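Local coordinates for protein putative sporulation-specific glycosylase YdhD (Bacillus subtilis subsp. subtilis str. 168, PDB 3CZ8) that probably hydrolyses glycosidic bonds in a carbohydrate polymer during sporulation, its glycoside hydrolase family 18 domain being the part described here, at residues P69-T74 against Y104-T109; R135-R140 against Y146-A151; G169-G172 against Y177-I180. The protein carries 1 engineered substitution. All blocks are in the same frame, centred on the assembly; numbering follows the deposited sequence.

Interaction 1 (P69-T74 against Y104-T109)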
ATOM      1  N   PRO A  69       9.517   3.756 -17.483  1.00 37.86           N
ATOM      2  CA  PRO A  69       9.103   4.685 -16.435  1.00 33.84           C
ATOM      3  C   PRO A  69       8.386   5.920 -16.990  1.00 41.73           C
ATOM      4  O   PRO A  69       8.921   6.632 -17.850  1.00 34.11           O
ATOM      5  CB  PRO A  69      10.420   5.073 -15.762  1.00 35.29           C
ATOM      6  CG  PRO A  69      11.456   4.900 -16.811  1.00 33.75           C
ATOM      7  CD  PRO A  69      10.958   3.861 -17.781  1.00 39.09           C
ATOM      8  N   LEU A  70       7.181   6.168 -16.492  1.00 31.17           N
ATOM      9  CA  LEU A  70       6.403   7.330 -16.897  1.00 22.97           C
ATOM     10  C   LEU A  70       6.260   8.296 -15.735  1.00 23.31           C
ATOM     11  O   LEU A  70       6.085   7.876 -14.598  1.00 30.05           O
ATOM     12  CB  LEU A  70       5.021   6.903 -17.416  1.00 26.06           C
ATOM     13  CG  LEU A  70       4.936   5.831 -18.515  1.00 29.32           C
ATOM     14  CD1 LEU A  70       3.489   5.415 -18.766  1.00 21.36           C
ATOM     15  CD2 LEU A  70       5.565   6.300 -19.809  1.00 36.10           C
ATOM     16  N   ALA A  71       6.359   9.588 -16.026  1.00 29.74           N
ATOM     17  CA  ALA A  71       6.122  10.631 -15.034  1.00 28.96           C
ATOM     18  C   ALA A  71       4.637  10.952 -14.962  1.00 21.95           C
ATOM     19  O   ALA A  71       4.013  11.253 -15.979  1.00 32.32           O
ATOM     20  CB  ALA A  71       6.899  11.887 -15.395  1.00 30.49           C
ATOM     21  N   THR A  72       4.062  10.906 -13.765  1.00 30.17           N
ATOM     22  CA  THR A  72       2.666  11.290 -13.611  1.00 30.19           C
ATOM     23  C   THR A  72       2.568  12.783 -13.327  1.00 32.64           C
ATOM     24  O   THR A  72       3.201  13.296 -12.405  1.00 27.68           O
ATOM     25  CB  THR A  72       1.949  10.472 -12.524  1.00 26.82           C
ATOM     26  OG1 THR A  72       2.158   9.082 -12.777  1.00 27.15           O
ATOM     27  CG2 THR A  72       0.455  10.748 -12.528  1.00 33.76           C
ATOM     28  N   ILE A  73       1.768  13.461 -14.142  1.00 30.19           N
ATOM     29  CA  ILE A  73       1.553  14.890 -14.031  1.00 26.33           C
ATOM     30  C   ILE A  73       0.105  15.106 -13.595  1.00 34.47           C
ATOM     31  O   ILE A  73      -0.824  14.649 -14.265  1.00 32.92           O
ATOM     32  CB  ILE A  73       1.842  15.623 -15.384  1.00 27.16           C
ATOM     33  CG1 ILE A  73       3.090  15.059 -16.085  1.00 28.41           C
ATOM     34  CG2 ILE A  73       1.937  17.137 -15.184  1.00 34.19           C
ATOM     35  CD1 ILE A  73       4.421  15.251 -15.338  1.00 28.67           C
ATOM     36  N   THR A  74      -0.076  15.783 -12.460  1.00 38.88           N
ATOM     37  CA  THR A  74      -1.403  15.966 -11.858  1.00 38.01           C
ATOM     38  C   THR A  74      -1.708  17.427 -11.561  1.00 39.12           C
ATOM     39  O   THR A  74      -0.814  18.277 -11.599  1.00 35.53           O
ATOM     40  CB  THR A  74      -1.553  15.200 -10.514  1.00 40.27           C
ATOM     41  OG1 THR A  74      -0.787  15.860  -9.499  1.00 30.39           O
ATOM     42  CG2 THR A  74      -1.111  13.737 -10.629  1.00 26.33           C
ATOM     43  N   TYR A 104       8.159  18.311 -21.308  1.00 49.21           N
ATOM     44  CA  TYR A 104       9.260  17.838 -22.150  1.00 43.28           C
ATOM     45  C   TYR A 104      10.596  17.958 -21.421  1.00 38.66           C
ATOM     46  O   TYR A 104      11.395  17.020 -21.437  1.00 38.85           O
ATOM     47  CB  TYR A 104       9.326  18.577 -23.499  1.00 51.69           C
ATOM     48  CG  TYR A 104      10.384  17.995 -24.415  1.00 44.94           C
ATOM     49  CD1 TYR A 104      11.683  18.515 -24.442  1.00 43.38           C
ATOM     50  CD2 TYR A 104      10.098  16.901 -25.230  1.00 37.06           C
ATOM     51  CE1 TYR A 104      12.662  17.964 -25.260  1.00 50.49           C
ATOM     52  CE2 TYR A 104      11.070  16.347 -26.056  1.00 49.23           C
ATOM     53  CZ  TYR A 104      12.348  16.883 -26.066  1.00 46.37           C
ATOM     54  OH  TYR A 104      13.313  16.339 -26.885  1.00 71.26           O
ATOM     55  N   ASP A 105      10.829  19.110 -20.793  1.00 40.31           N
ATOM     56  CA  ASP A 105      12.059  19.352 -20.031  1.00 49.36           C
ATOM     57  C   ASP A 105      12.193  18.377 -18.868  1.00 57.58           C
ATOM     58  O   ASP A 105      13.300  17.963 -18.540  1.00 59.86           O
ATOM     59  CB  ASP A 105      12.123  20.794 -19.513  1.00 49.25           C
ATOM     60  CG  ASP A 105      12.353  21.814 -20.620  1.00 52.89           C
ATOM     61  OD1 ASP A 105      12.153  23.019 -20.355  1.00 65.28           O
ATOM     62  OD2 ASP A 105      12.726  21.423 -21.749  1.00 46.59           O
ATOM     63  N   LEU A 106      11.060  18.011 -18.266  1.00 50.88           N
ATOM     64  CA  LEU A 106      11.019  17.019 -17.198  1.00 46.79           C
ATOM     65  C   LEU A 106      11.446  15.631 -17.672  1.00 38.43           C
ATOM     66  O   LEU A 106      12.301  15.009 -17.050  1.00 43.57           O
ATOM     67  CB  LEU A 106       9.623  16.947 -16.569  1.00 45.50           C
ATOM     68  CG  LEU A 106       9.550  16.333 -15.169  1.00 55.01           C
ATOM     69  CD1 LEU A 106       9.809  17.404 -14.119  1.00 70.53           C
ATOM     70  CD2 LEU A 106       8.205  15.681 -14.945  1.00 55.37           C
ATOM     71  N   VAL A 107      10.857  15.148 -18.766  1.00 39.38           N
ATOM     72  CA  VAL A 107      11.149  13.788 -19.243  1.00 40.45           C
ATOM     73  C   VAL A 107      12.530  13.624 -19.884  1.00 45.75           C
ATOM     74  O   VAL A 107      13.118  12.540 -19.828  1.00 36.32           O
ATOM     75  CB  VAL A 107      10.037  13.205 -20.171  1.00 42.38           C
ATOM     76  CG1 VAL A 107       8.751  13.046 -19.398  1.00 38.84           C
ATOM     77  CG2 VAL A 107       9.811  14.066 -21.413  1.00 37.16           C
ATOM     78  N   SER A 108      13.046  14.701 -20.473  1.00 48.63           N
ATOM     79  CA  SER A 108      14.362  14.674 -21.105  0.50 46.54           C
ATOM     80  C   SER A 108      15.494  14.760 -20.082  1.00 49.64           C
ATOM     81  O   SER A 108      16.464  14.008 -20.171  1.00 51.41           O
ATOM     82  CB  SER A 108      14.485  15.767 -22.173  0.50 37.84           C
ATOM     83  OG  SER A 108      13.977  17.006 -21.709  0.50 28.11           O
ATOM     84  N   THR A 109      15.358  15.672 -19.116  1.00 55.89           N
ATOM     85  CA  THR A 109      16.350  15.843 -18.048  1.00 55.87           C
ATOM     86  C   THR A 109      16.393  14.622 -17.133  1.00 53.80           C
ATOM     87  O   THR A 109      17.454  14.025 -16.936  1.00 55.92           O
ATOM     88  CB  THR A 109      16.066  17.103 -17.205  1.00 61.30           C
ATOM     89  OG1 THR A 109      15.957  18.241 -18.069  1.00 71.34           O
ATOM     90  CG2 THR A 109      17.173  17.352 -16.180  1.00 82.06           C
TER
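Leu-106 meets strand residues 69-74 with one methyl, CD2, which settles against two side chains on the same side of the strand. The apolar contacts are both made by this carbon. Ile-73 and Leu-106 approach tip to tip, CD1 of Ile-73 lying 3.8 Å from CD2 of Leu-106. Two residues earlier on the strand, CB of Ala-71 stands 4.0 Å from CD2 of Leu-106. With CG of Leu-106 anti to its backbone N (chi1 -160°), the branch extends from the helix far enough to span both residues, while the short Ala-71 side chain lets the helix come close: CA of Ala-71 is 7.3 Å from CA of Val-107. Val-107 also faces the strand but stays just short of contact, packing instead on Val-115 and Tyr-112.

Within the helix segment, a side-chain hydroxyl turns back on the backbone. Asp-105 O accepts two bonds from Thr-109, one from the backbone N and a shorter one of 2.7 Å from OG1, with a C=O···OG1 angle of 154°.

The side chains alternate along the strand. Leu-70 and Thr-72 turn away from helix 93-110 and pack on Thr-116 and Asp-118, whereas Ala-71 and Ile-73 face the helix. In the TIM barrel of family 18 glycoside hydrolases, this is the outer layer: a helix lies against the outward-facing residues of a barrel strand.

Interaction 2 (R135-R140 against Y146-A151)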
ATOM      1  N   ARG A 135      -3.153  17.357 -27.599  1.00 34.12           N
ATOM      2  CA  ARG A 135      -2.623  17.377 -28.965  1.00 38.23           C
ATOM      3  C   ARG A 135      -1.290  18.121 -29.027  1.00 31.49           C
ATOM      4  O   ARG A 135      -0.357  17.672 -29.692  1.00 35.55           O
ATOM      5  CB  ARG A 135      -3.630  17.991 -29.953  1.00 45.56           C
ATOM      6  CG  ARG A 135      -3.060  18.257 -31.359  1.00 41.33           C
ATOM      7  CD  ARG A 135      -4.136  18.502 -32.401  1.00 56.73           C
ATOM      8  NE  ARG A 135      -4.616  17.254 -32.996  1.00 81.61           N
ATOM      9  CZ  ARG A 135      -5.835  16.751 -32.819  1.00 76.22           C
ATOM     10  NH1 ARG A 135      -6.167  15.605 -33.403  1.00 48.10           N
ATOM     11  NH2 ARG A 135      -6.723  17.387 -32.062  1.00 60.83           N
ATOM     12  N   GLN A 136      -1.203  19.249 -28.327  1.00 30.24           N
ATOM     13  CA  GLN A 136       0.019  20.042 -28.304  1.00 36.36           C
ATOM     14  C   GLN A 136       1.125  19.271 -27.577  1.00 38.76           C
ATOM     15  O   GLN A 136       2.297  19.348 -27.945  1.00 41.40           O
ATOM     16  CB  GLN A 136      -0.226  21.400 -27.640  1.00 29.89           C
ATOM     17  CG  GLN A 136       0.703  22.496 -28.162  1.00 54.47           C
ATOM     18  CD  GLN A 136       0.832  23.692 -27.233  1.00 42.71           C
ATOM     19  OE1 GLN A 136       1.942  24.127 -26.929  1.00 60.71           O
ATOM     20  NE2 GLN A 136      -0.299  24.231 -26.782  1.00 33.31           N
ATOM     21  N   LEU A 137       0.726  18.512 -26.561  1.00 44.21           N
ATOM     22  CA  LEU A 137       1.634  17.652 -25.820  1.00 32.64           C
ATOM     23  C   LEU A 137       2.063  16.419 -26.617  1.00 32.22           C
ATOM     24  O   LEU A 137       3.248  16.057 -26.556  1.00 29.03           O
ATOM     25  CB  LEU A 137       1.026  17.253 -24.470  1.00 33.79           C
ATOM     26  CG  LEU A 137       1.920  16.505 -23.482  1.00 35.84           C
ATOM     27  CD1 LEU A 137       3.161  17.322 -23.094  1.00 24.71           C
ATOM     28  CD2 LEU A 137       1.120  16.109 -22.250  1.00 34.12           C
ATOM     29  N   ARG A 138       1.163  15.764 -27.311  1.00 25.55           N
ATOM     30  CA  ARG A 138       1.549  14.727 -28.216  1.00 31.23           C
ATOM     31  C   ARG A 138       2.608  15.132 -29.234  1.00 40.25           C
ATOM     32  O   ARG A 138       3.567  14.447 -29.396  1.00 42.12           O
ATOM     33  CB  ARG A 138       0.344  14.097 -28.862  1.00 31.30           C
ATOM     34  CG  ARG A 138       0.623  13.377 -30.113  1.00 34.81           C
ATOM     35  CD  ARG A 138       1.253  12.052 -29.881  1.00 47.16           C
ATOM     36  NE  ARG A 138       0.249  11.037 -29.946  1.00 57.67           N
ATOM     37  CZ  ARG A 138       0.362   9.905 -30.590  1.00 52.61           C
ATOM     38  NH1 ARG A 138      -0.630   9.052 -30.577  1.00 49.95           N
ATOM     39  NH2 ARG A 138       1.452   9.621 -31.223  1.00 56.38           N
ATOM     40  N   ASP A 139       2.421  16.257 -29.893  1.00 39.10           N
ATOM     41  CA  ASP A 139       3.327  16.717 -30.907  1.00 38.05           C
ATOM     42  C   ASP A 139       4.716  16.870 -30.370  1.00 36.62           C
ATOM     43  O   ASP A 139       5.639  16.419 -30.978  1.00 39.62           O
ATOM     44  CB  ASP A 139       2.878  18.050 -31.478  1.00 37.87           C
ATOM     45  CG  ASP A 139       1.736  17.926 -32.408  1.00 39.47           C
ATOM     46  OD1 ASP A 139       1.178  18.946 -32.769  1.00 54.56           O
ATOM     47  OD2 ASP A 139       1.383  16.828 -32.779  1.00 54.18           O
ATOM     48  N   ARG A 140       4.832  17.518 -29.229  1.00 23.48           N
ATOM     49  CA  ARG A 140       6.088  17.725 -28.567  1.00 30.54           C
ATOM     50  C   ARG A 140       6.771  16.470 -28.107  1.00 38.84           C
ATOM     51  O   ARG A 140       7.935  16.302 -28.257  1.00 43.86           O
ATOM     52  CB  ARG A 140       5.905  18.647 -27.402  1.00 32.66           C
ATOM     53  CG  ARG A 140       7.166  19.136 -26.814  1.00 43.46           C
ATOM     54  CD  ARG A 140       7.505  20.477 -27.358  1.00 52.57           C
ATOM     55  NE  ARG A 140       8.566  21.151 -26.637  1.00 54.48           N
ATOM     56  CZ  ARG A 140       9.843  20.856 -26.744  1.00 45.61           C
ATOM     57  NH1 ARG A 140      10.711  21.528 -26.045  1.00 52.12           N
ATOM     58  NH2 ARG A 140      10.239  19.886 -27.527  1.00 37.67           N
ATOM     59  N   TYR A 146       8.948  10.210 -26.884  1.00 41.16           N
ATOM     60  CA  TYR A 146       8.270   9.952 -25.605  1.00 41.68           C
ATOM     61  C   TYR A 146       6.789   9.605 -25.762  1.00 40.59           C
ATOM     62  O   TYR A 146       6.075  10.226 -26.550  1.00 48.44           O
ATOM     63  CB  TYR A 146       8.410  11.156 -24.678  1.00 33.33           C
ATOM     64  CG  TYR A 146       9.839  11.576 -24.429  1.00 46.85           C
ATOM     65  CD1 TYR A 146      10.408  12.636 -25.138  1.00 35.82           C
ATOM     66  CD2 TYR A 146      10.623  10.920 -23.479  1.00 45.31           C
ATOM     67  CE1 TYR A 146      11.723  13.026 -24.910  1.00 46.36           C
ATOM     68  CE2 TYR A 146      11.939  11.308 -23.244  1.00 51.15           C
ATOM     69  CZ  TYR A 146      12.479  12.357 -23.964  1.00 51.40           C
ATOM     70  OH  TYR A 146      13.777  12.734 -23.737  1.00 56.58           O
ATOM     71  N   VAL A 147       6.344   8.627 -24.980  1.00 37.53           N
ATOM     72  CA  VAL A 147       4.974   8.104 -25.010  1.00 32.00           C
ATOM     73  C   VAL A 147       4.012   9.042 -24.255  1.00 36.60           C
ATOM     74  O   VAL A 147       4.390   9.657 -23.258  1.00 32.39           O
ATOM     75  CB  VAL A 147       4.943   6.659 -24.411  1.00 39.99           C
ATOM     76  CG1 VAL A 147       3.575   6.007 -24.531  1.00 42.04           C
ATOM     77  CG2 VAL A 147       5.976   5.776 -25.096  1.00 57.63           C
ATOM     78  N   LEU A 148       2.783   9.179 -24.751  1.00 35.99           N
ATOM     79  CA  LEU A 148       1.754   9.952 -24.059  1.00 26.71           C
ATOM     80  C   LEU A 148       0.632   9.039 -23.603  1.00 27.67           C
ATOM     81  O   LEU A 148      -0.017   8.382 -24.412  1.00 28.21           O
ATOM     82  CB  LEU A 148       1.212  11.092 -24.937  1.00 29.41           C
ATOM     83  CG  LEU A 148       0.081  11.959 -24.357  1.00 32.83           C
ATOM     84  CD1 LEU A 148       0.453  12.577 -23.032  1.00 27.49           C
ATOM     85  CD2 LEU A 148      -0.345  13.041 -25.326  1.00 26.89           C
ATOM     86  N   THR A 149       0.431   8.979 -22.288  1.00 24.63           N
ATOM     87  CA  THR A 149      -0.663   8.210 -21.706  1.00 20.53           C
ATOM     88  C   THR A 149      -1.480   9.122 -20.795  1.00 19.87           C
ATOM     89  O   THR A 149      -1.004  10.175 -20.384  1.00 24.48           O
ATOM     90  CB  THR A 149      -0.177   6.960 -20.914  1.00 29.60           C
ATOM     91  OG1 THR A 149       0.443   7.371 -19.690  1.00 23.49           O
ATOM     92  CG2 THR A 149       0.812   6.128 -21.723  1.00 25.10           C
ATOM     93  N   ILE A 150      -2.710   8.716 -20.496  1.00 24.26           N
ATOM     94  CA  ILE A 150      -3.622   9.534 -19.708  1.00 20.94           C
ATOM     95  C   ILE A 150      -4.489   8.662 -18.799  1.00 23.88           C
ATOM     96  O   ILE A 150      -4.921   7.570 -19.190  1.00 32.83           O
ATOM     97  CB  ILE A 150      -4.497  10.447 -20.616  1.00 23.92           C
ATOM     98  CG1 ILE A 150      -5.416  11.346 -19.779  1.00 19.27           C
ATOM     99  CG2 ILE A 150      -5.290   9.611 -21.637  1.00 22.86           C
ATOM    100  CD1 ILE A 150      -6.116  12.425 -20.561  1.00 19.61           C
ATOM    101  N   ALA A 151      -4.702   9.127 -17.570  1.00 21.35           N
ATOM    102  CA  ALA A 151      -5.653   8.499 -16.666  1.00 23.00           C
ATOM    103  C   ALA A 151      -6.964   9.273 -16.772  1.00 29.85           C
ATOM    104  O   ALA A 151      -6.992  10.482 -16.539  1.00 26.27           O
ATOM    105  CB  ALA A 151      -5.119   8.506 -15.235  1.00 20.57           C
TER
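Both leucines of this contact hold CG anti to the backbone N, chi1 being -172° in Leu-137 and 178° in Leu-148, and this extension sends each side chain out from its backbone into the interface between helix and strand. The two cross obliquely, and CD2 of Leu-137 comes to 3.7 Å from CD1 of Leu-148. The other branch of Leu-148 serves a different neighbour: CD2 lies 3.7 Å from N of Arg-138 and 3.8 Å from CB of Arg-138. Leu-148 thus divides its two methyls, CD1 on a side chain of the helix and CD2 on its backbone and the CB of the next residue. That close seating agrees with the backbone approach, the CA atoms of Arg-138 and Leu-148 being 6.3 Å apart.

The pairing is the hydrophobic seam of a right-handed beta-alpha-beta crossover, in which strand 114-118, helix 127-143 and strand 147-153 follow one another and the two strands run parallel in the TIM barrel. Leu-137 also packs on Ile-117 and Leu-148 on Val-115, which brings the first strand of the unit into the same layer, while Thr-149, the next residue along, bonds through OG1 to Val-115 O and Thr-116 OG1.

Arg-138 shows how a long polar side chain can share such a seam. Its aliphatic root touches the leucine, but the chain is bent at chi2 and chi3, chi2 being 77°, and its NE donates a hydrogen bond to Val-174 O. A weak bond from NH2 of Arg-138 to Gln-142 OE1, one turn further along the same helix, gives the guanidinium a second partner.

Interaction 3 (G169-G172 against Y177-I180)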
ATOM      1  N   GLY A 169     -13.159  10.230 -27.643  1.00 38.73           N
ATOM      2  CA  GLY A 169     -12.798  10.144 -29.059  1.00 27.41           C
ATOM      3  C   GLY A 169     -11.684  11.103 -29.416  1.00 29.67           C
ATOM      4  O   GLY A 169     -10.788  10.762 -30.190  1.00 42.06           O
ATOM      5  N   GLY A 170     -11.742  12.301 -28.839  1.00 25.20           N
ATOM      6  CA  GLY A 170     -10.717  13.319 -29.040  1.00 30.03           C
ATOM      7  C   GLY A 170      -9.412  13.028 -28.315  1.00 34.59           C
ATOM      8  O   GLY A 170      -8.331  13.315 -28.838  1.00 33.84           O
ATOM      9  N   ILE A 171      -9.516  12.479 -27.105  1.00 31.59           N
ATOM     10  CA  ILE A 171      -8.345  12.073 -26.314  1.00 27.47           C
ATOM     11  C   ILE A 171      -7.706  10.827 -26.929  1.00 24.83           C
ATOM     12  O   ILE A 171      -6.491  10.781 -27.133  1.00 29.18           O
ATOM     13  CB  ILE A 171      -8.713  11.817 -24.824  1.00 21.34           C
ATOM     14  CG1 ILE A 171      -9.052  13.133 -24.110  1.00 28.89           C
ATOM     15  CG2 ILE A 171      -7.580  11.096 -24.068  1.00 24.41           C
ATOM     16  CD1 ILE A 171      -9.714  12.930 -22.747  1.00 25.78           C
ATOM     17  N   GLY A 172      -8.532   9.827 -27.235  1.00 24.90           N
ATOM     18  CA  GLY A 172      -8.066   8.593 -27.872  1.00 25.55           C
ATOM     19  C   GLY A 172      -7.331   8.791 -29.188  1.00 35.53           C
ATOM     20  O   GLY A 172      -6.501   7.965 -29.565  1.00 42.94           O
ATOM     21  N   TYR A 177      -1.853   5.847 -25.266  1.00 27.69           N
ATOM     22  CA  TYR A 177      -2.622   4.910 -24.441  1.00 19.21           C
ATOM     23  C   TYR A 177      -3.575   5.610 -23.473  1.00 23.55           C
ATOM     24  O   TYR A 177      -3.280   6.683 -22.955  1.00 23.56           O
ATOM     25  CB  TYR A 177      -1.691   3.945 -23.677  1.00 22.69           C
ATOM     26  CG  TYR A 177      -0.849   3.058 -24.579  1.00 19.22           C
ATOM     27  CD1 TYR A 177      -1.368   1.890 -25.127  1.00 27.67           C
ATOM     28  CD2 TYR A 177       0.467   3.405 -24.889  1.00 24.36           C
ATOM     29  CE1 TYR A 177      -0.595   1.086 -25.967  1.00 33.58           C
ATOM     30  CE2 TYR A 177       1.240   2.617 -25.723  1.00 25.82           C
ATOM     31  CZ  TYR A 177       0.709   1.459 -26.256  1.00 36.90           C
ATOM     32  OH  TYR A 177       1.490   0.684 -27.085  1.00 38.50           O
ATOM     33  N   MET A 178      -4.718   4.979 -23.226  1.00 23.99           N
ATOM     34  CA  MET A 178      -5.726   5.528 -22.328  1.00 26.18           C
ATOM     35  C   MET A 178      -5.905   4.574 -21.162  1.00 27.48           C
ATOM     36  O   MET A 178      -6.275   3.410 -21.354  1.00 20.93           O
ATOM     37  CB  MET A 178      -7.049   5.733 -23.083  1.00 31.54           C
ATOM     38  CG  MET A 178      -8.209   6.324 -22.277  1.00 49.57           C
ATOM     39  SD  MET A 178      -9.750   6.533 -23.232  1.00 37.23           S
ATOM     40  CE  MET A 178      -9.191   7.699 -24.439  1.00  7.65           C
ATOM     41  N   PHE A 179      -5.603   5.062 -19.958  1.00 18.02           N
ATOM     42  CA  PHE A 179      -5.812   4.280 -18.750  1.00 25.21           C
ATOM     43  C   PHE A 179      -7.188   4.649 -18.212  1.00 25.21           C
ATOM     44  O   PHE A 179      -7.395   5.756 -17.715  1.00 24.05           O
ATOM     45  CB  PHE A 179      -4.746   4.578 -17.674  1.00 18.12           C
ATOM     46  CG  PHE A 179      -3.305   4.373 -18.110  1.00 18.57           C
ATOM     47  CD1 PHE A 179      -2.958   3.506 -19.145  1.00 35.32           C
ATOM     48  CD2 PHE A 179      -2.285   5.030 -17.423  1.00 23.09           C
ATOM     49  CE1 PHE A 179      -1.629   3.323 -19.508  1.00 29.39           C
ATOM     50  CE2 PHE A 179      -0.954   4.848 -17.776  1.00 36.98           C
ATOM     51  CZ  PHE A 179      -0.629   3.992 -18.820  1.00 28.53           C
ATOM     52  N   ILE A 180      -8.134   3.727 -18.316  1.00 25.99           N
ATOM     53  CA  ILE A 180      -9.488   4.008 -17.862  1.00 22.03           C
ATOM     54  C   ILE A 180      -9.622   3.560 -16.426  1.00 20.14           C
ATOM     55  O   ILE A 180      -9.445   2.387 -16.118  1.00 28.64           O
ATOM     56  CB  ILE A 180     -10.562   3.348 -18.754  1.00 32.59           C
ATOM     57  CG1 ILE A 180     -10.487   3.921 -20.170  1.00 35.25           C
ATOM     58  CG2 ILE A 180     -11.962   3.564 -18.165  1.00 22.02           C
ATOM     59  CD1 ILE A 180     -11.298   3.164 -21.150  1.00 39.76           C
TER
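Met-178 reaches Ile-171 and Gly-172 with the last atom of its side chain. CB points toward the helix but remains 5.5 Å from CG2 of Ile-171. CG, anti to the backbone N (chi1 -179°), carries the chain outward and is still 5.1 Å from CG2 of Ile-171. SD continues the extended run, with chi2 near 180°, and stays at the same distance from that methyl. The bend arrives at the final torsion, where chi3 of -63° turns the methyl out of line with the rest of the chain and into the helix. There CE does all the close touching. CE of Met-178 is 3.8 Å from CG2 of Ile-171. On the glycine, CE of Met-178 sits 3.6 Å from N of Gly-172 and 3.7 Å from CA of Gly-172. The Ile-171 and Met-178 side chains cross at about a right angle, and the thioether methyl meets both a branched side chain and bare glycine backbone.

Neighbouring elements complete the packing. Met-178 also touches Val-152 and Val-212, while Ile-171 rests on Ile-150 of strand 147-153. Gly-172 O bonds to Lys-216 NZ, tying the helix to the residue ahead of strand 217-220.

The side chain of Ile-171 is about 11 Å from that of Glu-120, the predicted proton donor, without touching it. The contact closes the crossover of strand 147-153, helix 168-174 and strand 177-181, one of the beta-alpha-beta units from which a TIM barrel is built, here with a helix of only seven residues.

In the fold
All three contacts are apolar and press a helix against one or two outward-facing residues of the same barrel sheet. They differ in what meets: in interaction 1 a helix leucine on strand alanine and isoleucine, in interaction 2 a strand leucine on a helix leucine and arginine root, in interaction 3 a strand methionine on a helix isoleucine and glycine backbone. Leu-106 and Arg-138 are partly exposed, whereas every touching residue of interaction 3 is buried; its centre is about 12 Å from the centre of the chain, against about 17 Å for the centres of the others. A Tyr-104/Arg-140 cation-pi pair joins interactions 1 and 2; adjacent parallel strands and Ile-150 on Ile-171 join 2 and 3.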